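Local coordinates for protein nadph-ferredoxin reductase FPRA (Mycobacterium tuberculosis, PDB 2C7G) that catalyses electron transfer between NADPH and ferredoxin through a bound FAD, and may supply electrons to P450 systems, at residues P120-A125 with Q316-S321; D127-Y132 with L160-I165; G198-L203 with G300-K305; R286-R291 with G308-L313. The protein carries 1 engineered substitution. All coordinates share one frame; numbering follows the deposited sequence.

Interaction 1 of 4, residues P120-A125 with Q316-S321; sequences PGSIAA and QLVVRS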
# COMPACT_ATOMS: atom_id res chain seq x y z
N PRO A 120 -26.76 -23.64 15.00
CA PRO A 120 -26.51 -24.73 14.07
C PRO A 120 -27.35 -24.52 12.81
O PRO A 120 -28.54 -24.22 12.92
CB PRO A 120 -27.01 -25.95 14.84
CG PRO A 120 -26.68 -25.60 16.27
CD PRO A 120 -27.05 -24.14 16.36
N GLY A 121 -26.74 -24.64 11.64
CA GLY A 121 -27.46 -24.36 10.39
C GLY A 121 -27.10 -23.00 9.80
O GLY A 121 -27.46 -22.72 8.65
N SER A 122 -26.42 -22.17 10.60
CA SER A 122 -25.86 -20.88 10.13
C SER A 122 -24.34 -20.93 10.11
O SER A 122 -23.68 -21.02 11.18
CB SER A 122 -26.38 -19.69 10.96
OG SER A 122 -25.66 -18.48 10.69
N ILE A 123 -23.77 -20.91 8.90
CA ILE A 123 -22.35 -21.09 8.68
C ILE A 123 -21.83 -20.05 7.69
O ILE A 123 -22.62 -19.35 7.04
CB ILE A 123 -22.02 -22.52 8.18
CG1 ILE A 123 -22.62 -22.77 6.78
CG2 ILE A 123 -22.54 -23.58 9.17
CD1 ILE A 123 -22.39 -24.20 6.26
N ALA A 124 -20.50 -19.97 7.59
CA ALA A 124 -19.84 -19.16 6.57
C ALA A 124 -19.63 -19.95 5.29
O ALA A 124 -19.51 -21.19 5.32
CB ALA A 124 -18.51 -18.61 7.08
N ALA A 125 -19.57 -19.25 4.17
CA ALA A 125 -19.09 -19.86 2.91
C ALA A 125 -17.71 -20.50 3.09
O ALA A 125 -17.45 -21.57 2.55
CB ALA A 125 -19.09 -18.82 1.79
N GLN A 316 -33.69 -23.25 6.52
CA GLN A 316 -33.06 -24.30 7.34
C GLN A 316 -31.55 -24.28 7.26
O GLN A 316 -30.88 -25.00 8.03
CB GLN A 316 -33.60 -25.69 6.97
CG GLN A 316 -35.11 -25.82 7.13
CD GLN A 316 -35.86 -25.24 5.95
OE1 GLN A 316 -35.41 -25.35 4.82
NE2 GLN A 316 -37.00 -24.61 6.21
N LEU A 317 -31.02 -23.50 6.32
CA LEU A 317 -29.58 -23.31 6.15
C LEU A 317 -29.34 -21.86 5.80
O LEU A 317 -30.01 -21.31 4.92
CB LEU A 317 -29.02 -24.17 5.01
CG LEU A 317 -27.53 -24.04 4.64
CD1 LEU A 317 -26.60 -24.54 5.76
CD2 LEU A 317 -27.26 -24.83 3.35
N VAL A 318 -28.39 -21.24 6.49
CA VAL A 318 -27.98 -19.88 6.15
C VAL A 318 -26.49 -19.89 5.97
O VAL A 318 -25.74 -20.27 6.88
CB VAL A 318 -28.39 -18.84 7.22
CG1 VAL A 318 -27.82 -17.45 6.88
CG2 VAL A 318 -29.90 -18.76 7.37
N VAL A 319 -26.05 -19.52 4.76
CA VAL A 319 -24.63 -19.42 4.47
C VAL A 319 -24.21 -17.96 4.26
O VAL A 319 -24.65 -17.31 3.31
CB VAL A 319 -24.25 -20.25 3.21
CG1 VAL A 319 -22.76 -20.14 2.91
CG2 VAL A 319 -24.68 -21.73 3.40
N ARG A 320 -23.36 -17.44 5.14
CA ARG A 320 -22.86 -16.08 4.95
C ARG A 320 -21.66 -16.08 4.01
O ARG A 320 -20.59 -16.64 4.29
CB ARG A 320 -22.58 -15.36 6.27
CG ARG A 320 -21.55 -16.03 7.16
CD ARG A 320 -21.27 -15.20 8.43
NE ARG A 320 -20.25 -15.85 9.23
CZ ARG A 320 -20.50 -16.83 10.10
NH1 ARG A 320 -21.75 -17.25 10.27
NH2 ARG A 320 -19.50 -17.37 10.81
N SER A 321 -21.85 -15.43 2.87
CA SER A 321 -20.75 -15.29 1.94
C SER A 321 -20.40 -13.82 1.84
O SER A 321 -20.52 -13.18 0.77
CB SER A 321 -21.15 -15.90 0.60
OG SER A 321 -20.00 -16.05 -0.20
O HOH W 1 -24.24 -17.41 8.64
O HOH W 2 -21.67 -19.43 12.30

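Interaction 2 of 4, residues D127-Y132 with L160-I165; sequences DFVGWY and LDVARI. With NA (sodium ion), chain D.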
# COMPACT_ATOMS: atom_id res chain seq x y z
N ASP A 127 -16.54 -22.16 5.59
CA ASP A 127 -16.77 -23.50 6.12
C ASP A 127 -17.49 -24.38 5.11
O ASP A 127 -17.13 -25.53 4.96
CB ASP A 127 -17.54 -23.44 7.45
CG ASP A 127 -16.75 -22.70 8.52
OD1 ASP A 127 -16.27 -21.60 8.23
OD2 ASP A 127 -16.62 -23.22 9.65
N PHE A 128 -18.46 -23.81 4.40
CA PHE A 128 -19.26 -24.61 3.47
C PHE A 128 -18.45 -25.07 2.24
O PHE A 128 -18.51 -26.24 1.85
CB PHE A 128 -20.53 -23.86 3.04
CG PHE A 128 -21.45 -24.68 2.18
CD1 PHE A 128 -22.12 -25.78 2.70
CD2 PHE A 128 -21.64 -24.36 0.83
CE1 PHE A 128 -22.99 -26.56 1.90
CE2 PHE A 128 -22.50 -25.12 0.03
CZ PHE A 128 -23.17 -26.22 0.57
N VAL A 129 -17.72 -24.13 1.65
CA VAL A 129 -16.79 -24.42 0.54
C VAL A 129 -15.68 -25.38 0.96
O VAL A 129 -15.41 -26.36 0.27
CB VAL A 129 -16.20 -23.13 -0.04
CG1 VAL A 129 -15.16 -23.43 -1.14
CG2 VAL A 129 -17.33 -22.23 -0.56
N GLY A 130 -15.08 -25.14 2.13
CA GLY A 130 -14.05 -26.06 2.64
C GLY A 130 -14.60 -27.48 2.78
O GLY A 130 -13.95 -28.47 2.40
N TRP A 131 -15.83 -27.58 3.30
CA TRP A 131 -16.46 -28.87 3.49
C TRP A 131 -16.72 -29.56 2.15
O TRP A 131 -16.33 -30.71 1.95
CB TRP A 131 -17.75 -28.72 4.29
CG TRP A 131 -18.57 -29.98 4.38
CD1 TRP A 131 -18.32 -31.06 5.17
CD2 TRP A 131 -19.76 -30.27 3.66
NE1 TRP A 131 -19.30 -32.02 4.98
CE2 TRP A 131 -20.20 -31.55 4.06
CE3 TRP A 131 -20.51 -29.55 2.71
CZ2 TRP A 131 -21.36 -32.15 3.53
CZ3 TRP A 131 -21.67 -30.14 2.20
CH2 TRP A 131 -22.08 -31.42 2.61
N TYR A 132 -17.32 -28.85 1.20
CA TYR A 132 -17.59 -29.50 -0.10
C TYR A 132 -16.35 -29.77 -0.95
O TYR A 132 -16.39 -30.62 -1.84
CB TYR A 132 -18.77 -28.88 -0.87
CG TYR A 132 -18.63 -27.53 -1.57
CD1 TYR A 132 -17.64 -27.28 -2.53
CD2 TYR A 132 -19.56 -26.52 -1.32
CE1 TYR A 132 -17.56 -26.05 -3.19
CE2 TYR A 132 -19.49 -25.28 -1.98
CZ TYR A 132 -18.49 -25.06 -2.91
OH TYR A 132 -18.46 -23.83 -3.55
N LEU A 160 -22.30 -17.09 -5.50
CA LEU A 160 -22.80 -17.86 -6.65
C LEU A 160 -22.32 -19.31 -6.63
O LEU A 160 -23.09 -20.23 -6.92
CB LEU A 160 -22.40 -17.20 -7.96
CG LEU A 160 -22.97 -15.79 -8.16
CD1 LEU A 160 -22.47 -15.28 -9.53
CD2 LEU A 160 -24.49 -15.77 -8.11
N ASP A 161 -21.06 -19.52 -6.24
CA ASP A 161 -20.54 -20.89 -6.08
C ASP A 161 -21.41 -21.69 -5.10
O ASP A 161 -21.77 -22.83 -5.38
CB ASP A 161 -19.10 -20.87 -5.55
CG ASP A 161 -18.07 -20.68 -6.65
OD1 ASP A 161 -18.44 -20.64 -7.86
OD2 ASP A 161 -16.88 -20.57 -6.29
N VAL A 162 -21.70 -21.10 -3.95
CA VAL A 162 -22.50 -21.78 -2.93
C VAL A 162 -23.89 -22.15 -3.50
O VAL A 162 -24.34 -23.30 -3.37
CB VAL A 162 -22.65 -20.91 -1.66
CG1 VAL A 162 -23.61 -21.59 -0.66
CG2 VAL A 162 -21.28 -20.66 -1.04
N ALA A 163 -24.54 -21.18 -4.15
CA ALA A 163 -25.86 -21.41 -4.70
C ALA A 163 -25.82 -22.48 -5.77
O ALA A 163 -26.65 -23.40 -5.78
CB ALA A 163 -26.45 -20.11 -5.27
N ARG A 164 -24.82 -22.39 -6.65
CA ARG A 164 -24.72 -23.29 -7.80
C ARG A 164 -24.49 -24.74 -7.37
O ARG A 164 -25.13 -25.66 -7.89
CB ARG A 164 -23.61 -22.79 -8.74
CG ARG A 164 -23.62 -23.35 -10.16
CD ARG A 164 -22.54 -22.68 -11.02
NE ARG A 164 -21.20 -23.11 -10.62
CZ ARG A 164 -20.34 -22.38 -9.90
NH1 ARG A 164 -20.63 -21.14 -9.53
NH2 ARG A 164 -19.16 -22.89 -9.59
N ILE A 165 -23.59 -24.94 -6.41
CA ILE A 165 -23.32 -26.29 -5.89
C ILE A 165 -24.53 -26.91 -5.15
O ILE A 165 -24.79 -28.11 -5.29
CB ILE A 165 -22.01 -26.32 -5.01
CG1 ILE A 165 -20.78 -25.91 -5.85
CG2 ILE A 165 -21.79 -27.68 -4.37
CD1 ILE A 165 -20.51 -26.78 -7.11
NA NA D . -17.05 -19.50 -9.37
O HOH W 3 -16.39 -22.86 -4.74
O HOH W 4 -15.10 -21.29 -8.10
O HOH W 5 -15.57 -20.09 -11.11
O HOH W 6 -19.03 -17.73 -9.32

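Interaction 3 of 4, residues G198-L203 with G300-K305; sequences GRRGPL and GRVAAK. With ODP (4-oxo-nicotinamide-adenine dinucleotide phosphate), chain C.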
# COMPACT_ATOMS: atom_id res chain seq x y z
N GLY A 198 -28.65 -9.73 -1.30
CA GLY A 198 -27.63 -8.67 -1.39
C GLY A 198 -28.08 -7.39 -0.70
O GLY A 198 -29.22 -6.94 -0.93
N ARG A 199 -27.21 -6.79 0.11
CA ARG A 199 -27.60 -5.60 0.88
C ARG A 199 -27.74 -4.33 0.04
O ARG A 199 -28.56 -3.47 0.35
CB ARG A 199 -26.64 -5.32 2.03
CG ARG A 199 -25.18 -5.02 1.64
CD ARG A 199 -24.34 -4.76 2.90
NE ARG A 199 -22.93 -4.54 2.58
CZ ARG A 199 -21.98 -4.35 3.48
NH1 ARG A 199 -22.28 -4.32 4.77
NH2 ARG A 199 -20.72 -4.18 3.11
N ARG A 200 -26.92 -4.19 -1.00
CA ARG A 200 -27.05 -3.04 -1.88
C ARG A 200 -27.80 -3.49 -3.12
O ARG A 200 -28.45 -4.54 -3.10
CB ARG A 200 -25.69 -2.40 -2.16
CG ARG A 200 -25.05 -1.78 -0.88
CD ARG A 200 -23.82 -0.89 -1.20
NE ARG A 200 -22.68 -1.68 -1.68
CZ ARG A 200 -21.69 -1.18 -2.41
NH1 ARG A 200 -21.69 0.12 -2.75
NH2 ARG A 200 -20.69 -1.95 -2.80
N GLY A 201 -27.74 -2.71 -4.19
CA GLY A 201 -28.53 -3.03 -5.40
C GLY A 201 -27.73 -3.79 -6.44
O GLY A 201 -26.54 -4.07 -6.26
N PRO A 202 -28.39 -4.12 -7.56
CA PRO A 202 -27.74 -4.83 -8.66
C PRO A 202 -26.51 -4.09 -9.21
O PRO A 202 -25.52 -4.75 -9.60
CB PRO A 202 -28.84 -4.91 -9.72
CG PRO A 202 -30.14 -4.85 -8.93
CD PRO A 202 -29.81 -3.84 -7.84
N LEU A 203 -26.57 -2.76 -9.26
CA LEU A 203 -25.46 -1.93 -9.75
C LEU A 203 -24.21 -2.05 -8.86
O LEU A 203 -23.09 -1.84 -9.33
CB LEU A 203 -25.87 -0.46 -9.89
CG LEU A 203 -26.88 -0.04 -10.97
CD1 LEU A 203 -27.06 1.46 -10.91
CD2 LEU A 203 -26.37 -0.45 -12.33
N GLY A 300 -18.08 8.55 -1.78
CA GLY A 300 -18.03 8.19 -3.20
C GLY A 300 -18.59 6.79 -3.43
O GLY A 300 -18.64 6.32 -4.57
N ARG A 301 -18.99 6.12 -2.36
CA ARG A 301 -19.77 4.91 -2.45
C ARG A 301 -21.23 5.28 -2.20
O ARG A 301 -21.55 6.38 -1.66
CB ARG A 301 -19.40 3.95 -1.35
CG ARG A 301 -20.19 4.27 -0.10
CD ARG A 301 -20.46 3.06 0.78
NE ARG A 301 -20.76 3.48 2.15
CZ ARG A 301 -21.06 2.67 3.17
NH1 ARG A 301 -21.13 1.34 3.02
NH2 ARG A 301 -21.31 3.21 4.37
N VAL A 302 -22.13 4.37 -2.56
CA VAL A 302 -23.45 4.37 -1.95
C VAL A 302 -23.40 3.35 -0.83
O VAL A 302 -22.76 2.30 -0.96
CB VAL A 302 -24.58 3.99 -2.92
CG1 VAL A 302 -25.13 5.21 -3.61
CG2 VAL A 302 -24.12 2.92 -3.91
N ALA A 303 -24.07 3.67 0.26
CA ALA A 303 -24.19 2.79 1.40
C ALA A 303 -25.61 2.25 1.41
O ALA A 303 -26.54 2.92 0.95
CB ALA A 303 -23.95 3.58 2.67
N ALA A 304 -25.79 1.04 1.94
CA ALA A 304 -27.12 0.58 2.31
C ALA A 304 -27.49 1.15 3.69
O ALA A 304 -26.68 1.11 4.62
CB ALA A 304 -27.19 -0.95 2.32
N LYS A 305 -28.70 1.69 3.79
CA LYS A 305 -29.27 2.17 5.05
C LYS A 305 -30.57 1.42 5.35
O LYS A 305 -31.45 1.34 4.50
CB LYS A 305 -29.55 3.68 4.97
CG LYS A 305 -30.10 4.31 6.23
CD LYS A 305 -30.24 5.82 6.07
CE LYS A 305 -30.46 6.49 7.42
NZ LYS A 305 -30.05 7.92 7.37
O1X ODP C . -19.99 -4.61 0.48
P2B ODP C . -21.03 -4.85 -0.56
O2X ODP C . -20.48 -4.71 -1.94
O3X ODP C . -22.34 -4.13 -0.31
O2B ODP C . -21.48 -6.39 -0.40
C2B ODP C . -20.52 -7.42 -0.17
C3B ODP C . -20.27 -8.29 -1.40
O3B ODP C . -21.47 -8.46 -2.15
C1B ODP C . -21.13 -8.46 0.74
N9A ODP C . -21.14 -8.11 2.18
C8A ODP C . -20.10 -7.77 2.96
N7A ODP C . -20.58 -7.56 4.21
C5A ODP C . -21.92 -7.78 4.20
C4A ODP C . -22.27 -8.12 2.90
N3A ODP C . -23.57 -8.40 2.58
C2A ODP C . -24.51 -8.35 3.54
N1A ODP C . -24.20 -8.01 4.81
C6A ODP C . -22.93 -7.72 5.17
N6A ODP C . -22.64 -7.38 6.46
O4B ODP C . -20.35 -9.63 0.55
C4B ODP C . -19.92 -9.66 -0.81
C5B ODP C . -18.43 -9.94 -0.85
O5B ODP C . -18.08 -10.10 -2.23
PA ODP C . -16.54 -10.25 -2.64
O1A ODP C . -16.48 -10.41 -4.15
O2A ODP C . -15.72 -9.16 -2.00
O3 ODP C . -16.06 -11.58 -1.84
PN ODP C . -16.20 -13.14 -2.26
O1N ODP C . -17.48 -13.46 -2.98
O2N ODP C . -15.81 -13.86 -0.99
O5D ODP C . -14.99 -13.40 -3.29
C5D ODP C . -13.64 -13.06 -2.95
C4D ODP C . -12.77 -12.76 -4.18
O4D ODP C . -12.51 -13.99 -4.88
C1D ODP C . -12.94 -13.88 -6.25
C2D ODP C . -14.00 -12.78 -6.19
O2D ODP C . -14.24 -12.18 -7.48
C3D ODP C . -13.49 -11.82 -5.14
O3D ODP C . -12.51 -10.92 -5.67
N1N ODP C . -13.64 -15.02 -6.84
C2N ODP C . -13.61 -15.10 -8.19
C3N ODP C . -14.27 -16.11 -8.88
C7N ODP C . -14.15 -16.10 -10.38
N7N ODP C . -14.62 -17.03 -11.11
O7N ODP C . -13.52 -15.08 -10.94
C4N ODP C . -15.00 -17.04 -8.16
O99 ODP C . -15.64 -17.95 -8.72
C5N ODP C . -15.03 -16.93 -6.76
C6N ODP C . -14.35 -15.90 -6.12

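Interaction 4 of 4, residues R286-R291 with G308-L313; sequences RIVLGR and GEREEL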
# COMPACT_ATOMS: atom_id res chain seq x y z
N ARG A 286 -35.82 -19.92 10.78
CA ARG A 286 -36.32 -18.77 10.00
C ARG A 286 -35.30 -17.65 10.05
O ARG A 286 -34.47 -17.57 10.96
CB ARG A 286 -37.68 -18.31 10.53
CG ARG A 286 -37.68 -17.78 11.94
CD ARG A 286 -39.02 -17.94 12.61
NE ARG A 286 -38.88 -17.86 14.06
CZ ARG A 286 -38.75 -18.91 14.87
NH1 ARG A 286 -38.76 -20.14 14.38
NH2 ARG A 286 -38.63 -18.73 16.18
N ILE A 287 -35.37 -16.77 9.05
CA ILE A 287 -34.52 -15.60 9.07
C ILE A 287 -35.36 -14.34 8.88
O ILE A 287 -36.32 -14.33 8.09
CB ILE A 287 -33.39 -15.72 8.00
CG1 ILE A 287 -32.38 -14.57 8.11
CG2 ILE A 287 -34.00 -15.88 6.57
CD1 ILE A 287 -31.15 -14.71 7.18
N VAL A 288 -35.02 -13.30 9.63
CA VAL A 288 -35.63 -11.99 9.48
C VAL A 288 -34.80 -11.17 8.51
O VAL A 288 -33.59 -11.00 8.69
CB VAL A 288 -35.73 -11.25 10.85
CG1 VAL A 288 -36.35 -9.85 10.68
CG2 VAL A 288 -36.55 -12.08 11.82
N LEU A 289 -35.46 -10.68 7.47
CA LEU A 289 -34.81 -9.86 6.47
C LEU A 289 -35.31 -8.43 6.60
O LEU A 289 -36.48 -8.22 6.94
CB LEU A 289 -35.12 -10.40 5.06
CG LEU A 289 -34.64 -11.85 4.84
CD1 LEU A 289 -35.18 -12.39 3.54
CD2 LEU A 289 -33.12 -12.00 4.90
N GLY A 290 -34.45 -7.46 6.31
CA GLY A 290 -34.82 -6.05 6.37
C GLY A 290 -34.52 -5.39 5.04
O GLY A 290 -33.61 -5.82 4.31
N ARG A 291 -35.27 -4.35 4.72
CA ARG A 291 -35.08 -3.67 3.43
C ARG A 291 -34.19 -2.45 3.62
O ARG A 291 -34.30 -1.73 4.63
CB ARG A 291 -36.42 -3.28 2.79
CG ARG A 291 -36.28 -2.84 1.31
CD ARG A 291 -37.63 -2.34 0.74
NE ARG A 291 -38.29 -1.56 1.77
CZ ARG A 291 -38.37 -0.23 1.82
NH1 ARG A 291 -37.88 0.54 0.84
NH2 ARG A 291 -38.96 0.33 2.87
N GLY A 308 -36.08 -0.11 8.11
CA GLY A 308 -36.91 -0.63 9.19
C GLY A 308 -37.86 -1.73 8.74
O GLY A 308 -38.31 -2.54 9.55
N GLU A 309 -38.19 -1.76 7.45
CA GLU A 309 -39.09 -2.77 6.91
C GLU A 309 -38.53 -4.18 7.18
O GLU A 309 -37.33 -4.40 7.11
CB GLU A 309 -39.30 -2.60 5.40
CG GLU A 309 -40.30 -3.63 4.85
CD GLU A 309 -40.67 -3.44 3.40
OE1 GLU A 309 -40.56 -2.32 2.87
OE2 GLU A 309 -41.13 -4.43 2.81
N ARG A 310 -39.43 -5.10 7.51
CA ARG A 310 -39.03 -6.44 7.93
C ARG A 310 -39.96 -7.48 7.33
O ARG A 310 -41.15 -7.22 7.14
CB ARG A 310 -39.08 -6.56 9.45
CG ARG A 310 -38.15 -5.60 10.21
CD ARG A 310 -36.72 -6.09 10.25
NE ARG A 310 -35.86 -5.18 11.00
CZ ARG A 310 -35.21 -4.14 10.48
NH1 ARG A 310 -35.30 -3.85 9.18
NH2 ARG A 310 -34.45 -3.39 11.26
N GLU A 311 -39.40 -8.65 7.01
CA GLU A 311 -40.18 -9.83 6.67
C GLU A 311 -39.49 -11.04 7.29
O GLU A 311 -38.28 -11.00 7.54
CB GLU A 311 -40.24 -10.01 5.16
CG GLU A 311 -38.91 -10.29 4.54
CD GLU A 311 -38.88 -9.97 3.08
OE1 GLU A 311 -39.38 -10.79 2.28
OE2 GLU A 311 -38.34 -8.89 2.73
N GLU A 312 -40.24 -12.10 7.54
CA GLU A 312 -39.66 -13.35 8.03
C GLU A 312 -39.85 -14.45 7.00
O GLU A 312 -40.92 -14.54 6.37
CB GLU A 312 -40.27 -13.79 9.36
CG GLU A 312 -40.04 -12.82 10.49
CD GLU A 312 -39.99 -13.51 11.85
OE1 GLU A 312 -40.23 -14.73 11.93
OE2 GLU A 312 -39.69 -12.82 12.85
N LEU A 313 -38.80 -15.25 6.81
CA LEU A 313 -38.78 -16.28 5.80
C LEU A 313 -38.29 -17.57 6.47
O LEU A 313 -37.20 -17.57 7.05
CB LEU A 313 -37.81 -15.87 4.69
CG LEU A 313 -37.72 -16.61 3.35
CD1 LEU A 313 -39.00 -16.46 2.56
CD2 LEU A 313 -36.54 -16.07 2.55
O HOH W 7 -37.78 -6.92 4.09

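Interaction 1 of 4, residues P120-A125 with Q316-S321
The carbonyl oxygen of I123 is held by two donors at once. The backbone amide of R320 reaches I123 O at 2.8 Å in the carbonyl plane, and a water donates to the same I123 O at 3.0 Å. That water also donates to S122 OG at 2.7 Å and accepts from R320 NH1 at 3.0 Å, so it ties the arginine to the serine, whose OG has a further bond to E117 O. With its first torsion at 59° and the chain then extended, R320 reaches across the neighbouring strand and lays one guanidinium face over the backbone N and CB of A124; NH2 goes on to a salt bridge with D109. The parallel pairing is evident from the alternating ladder: V318 N bonds G121 O at 2.8 Å, and I123 N bonds V318 O at 2.9 Å, almost in line with the carbonyl. The last rung, A125 N to R320 O at 2.8 Å, is straight at the hydrogen, but its donor stands 43° above the carbonyl plane, just where strand turns into helix. On one face, I123 CG1 meets V319 CG2 at 4.1 Å. Strand 122-124 edges the six-stranded parallel sheet, and strand 317-320 separates it from strand 149-153. I123 and V319 face helices 125-132 and 157-167, while S122 and V318 pack on I278 of strand 273-279.

Interaction 2 of 4, residues D127-Y132 with L160-I165
The ring of Y132 fills the hollow between the two helices, with I165 pressed on one face. I165 CG2 stands 4.1 Å from the Y132 ring centroid, 16° off the normal, a CH-pi contact, and I165 CG1 touches Y132 CZ at 3.8 Å. A first torsion of 74° folds the tyrosine back over its own helix, so V129 CA lies over the opposite face and the ring is clamped flat. The second bump, V162, wedges between the side chains of F128 and V129: its CG1 meets F128 CD2 obliquely at 3.7 Å, and its CG2 reaches V129 CG2 at 4.3 Å. At the far end of the tyrosine, Y132 OH rests against D161 CB at 3.6 Å and donates to a water at 2.6 Å, which in turn donates to D161 OD2. The other oxygen, D161 OD1, binds a sodium ion at 2.3 Å and takes both terminal nitrogens of R164; with the water-bound OD2, these probably restrain the carboxylate. The segments cross at 50°. Helix 125-132 leans through W131 on helix 180-186, whereas helix 157-167 rests through A163 on strands 193-197 and 266-270, with D161 touching FAD and nucleotide.

Interaction 3 of 4, residues G198-L203 with G300-K305
The pocket for the 2'-phosphate of NADP(H), at the end of a strand in a Rossmann-type domain, is where R200 meets V302 and the bound 4-oxo-NADP. The loop 198-203 follows strand 193-197 and supplies two adjacent arginines, both of which bind the nucleotide. R200 bends at its third torsion (-69°), which turns the guanidinium toward the phosphate: NE donates to O3X of the nucleotide at 2.8 Å and NH2 to O2X at 2.9 Å, the latter in the guanidinium plane. The remaining terminal nitrogen is used for the protein: R200 NH1 donates to V302 O at 3.0 Å. This bond is bent, 138° at the hydrogen, and the oxygen lies 29° out of the guanidinium plane. V302 is thus a second-shell residue that probably helps hold R200 in place. R199 takes the other side of the phosphate with a fully extended chain, NE donating to O3X at 3.0 Å and NH2 to O1X at 2.8 Å. Oxygen O3X is thus shared by both arginines. The R199 guanidinium lies flat over the adenine, whose C5A is centred 3.4 Å above its plane, so one side chain holds both base and phosphate. A304 CB packs against the loop, 3.5 Å from R199 O and 3.9 Å from R200 CG.

Interaction 4 of 4, residues R286-R291 with G308-L313
First torsions near anti on both sides (-168° in R291, -177° in E309) send the two chains out together from facing strands, and a bend at the third torsion of R291 (40°) brings its NE to the carboxylate. R291 NE lies 2.6 Å from E309 OE1, a salt bridge whose hydrogen bond is weak because it is strongly bent. The backbone closes the same pair: R291 N donates to E309 O at 3.2 Å, and R310 NH1 reaches that E309 O at 3.0 Å from the opposite face of the carbonyl. R310 also packs across G290, with NH1 3.6 Å from G290 CA, before its NH2 pairs with D306. Further along, the antiparallel register is set by hydrogen-bonded pairs, L289 with E311 and I287 with L313; L289 N to E311 O and I287 N to L313 O are each 2.8 Å. Their face is mixed: L289 CD1 lies 4.0 Å from L313 CD2, while E311 sets its CG 3.8 Å from L289 CB and salt-bridges R270. Across the other, beside R310, E312 leans over V288, its OE2 3.4 Å from V288 CG2 and salt-bridged to K279. Charges thus occur on both faces of this hairpin, strands 286-296 and 302-314, and E309, R310, E311 and E312 each have an opposite charge at hand, while I287 and L313 carry the apolar packing toward strand 149-153.

Overall arrangement
From the N terminus, interaction 1 opens first and closes last: pairing 120-125 with 316-321, it encloses all the others. Directly after its first strand, interaction 2 closes a short loop, joining helix 125-132 to helix 157-167 on the I123 and V319 face of the parallel sheet; the two contacts touch through I123 with F128 and V319 with V162. The chain then reaches interactions 3 and 4, whose segments alternate, so their loops cross: 286-291 lies between the segments of interaction 3 and finds its partner, 308-313, just after them. Both use strand 302-314, binding the antiparallel hairpin to the nucleotide loop at one end; V318 of interaction 1 packs on I287 of interaction 4, where hairpin meets parallel sheet.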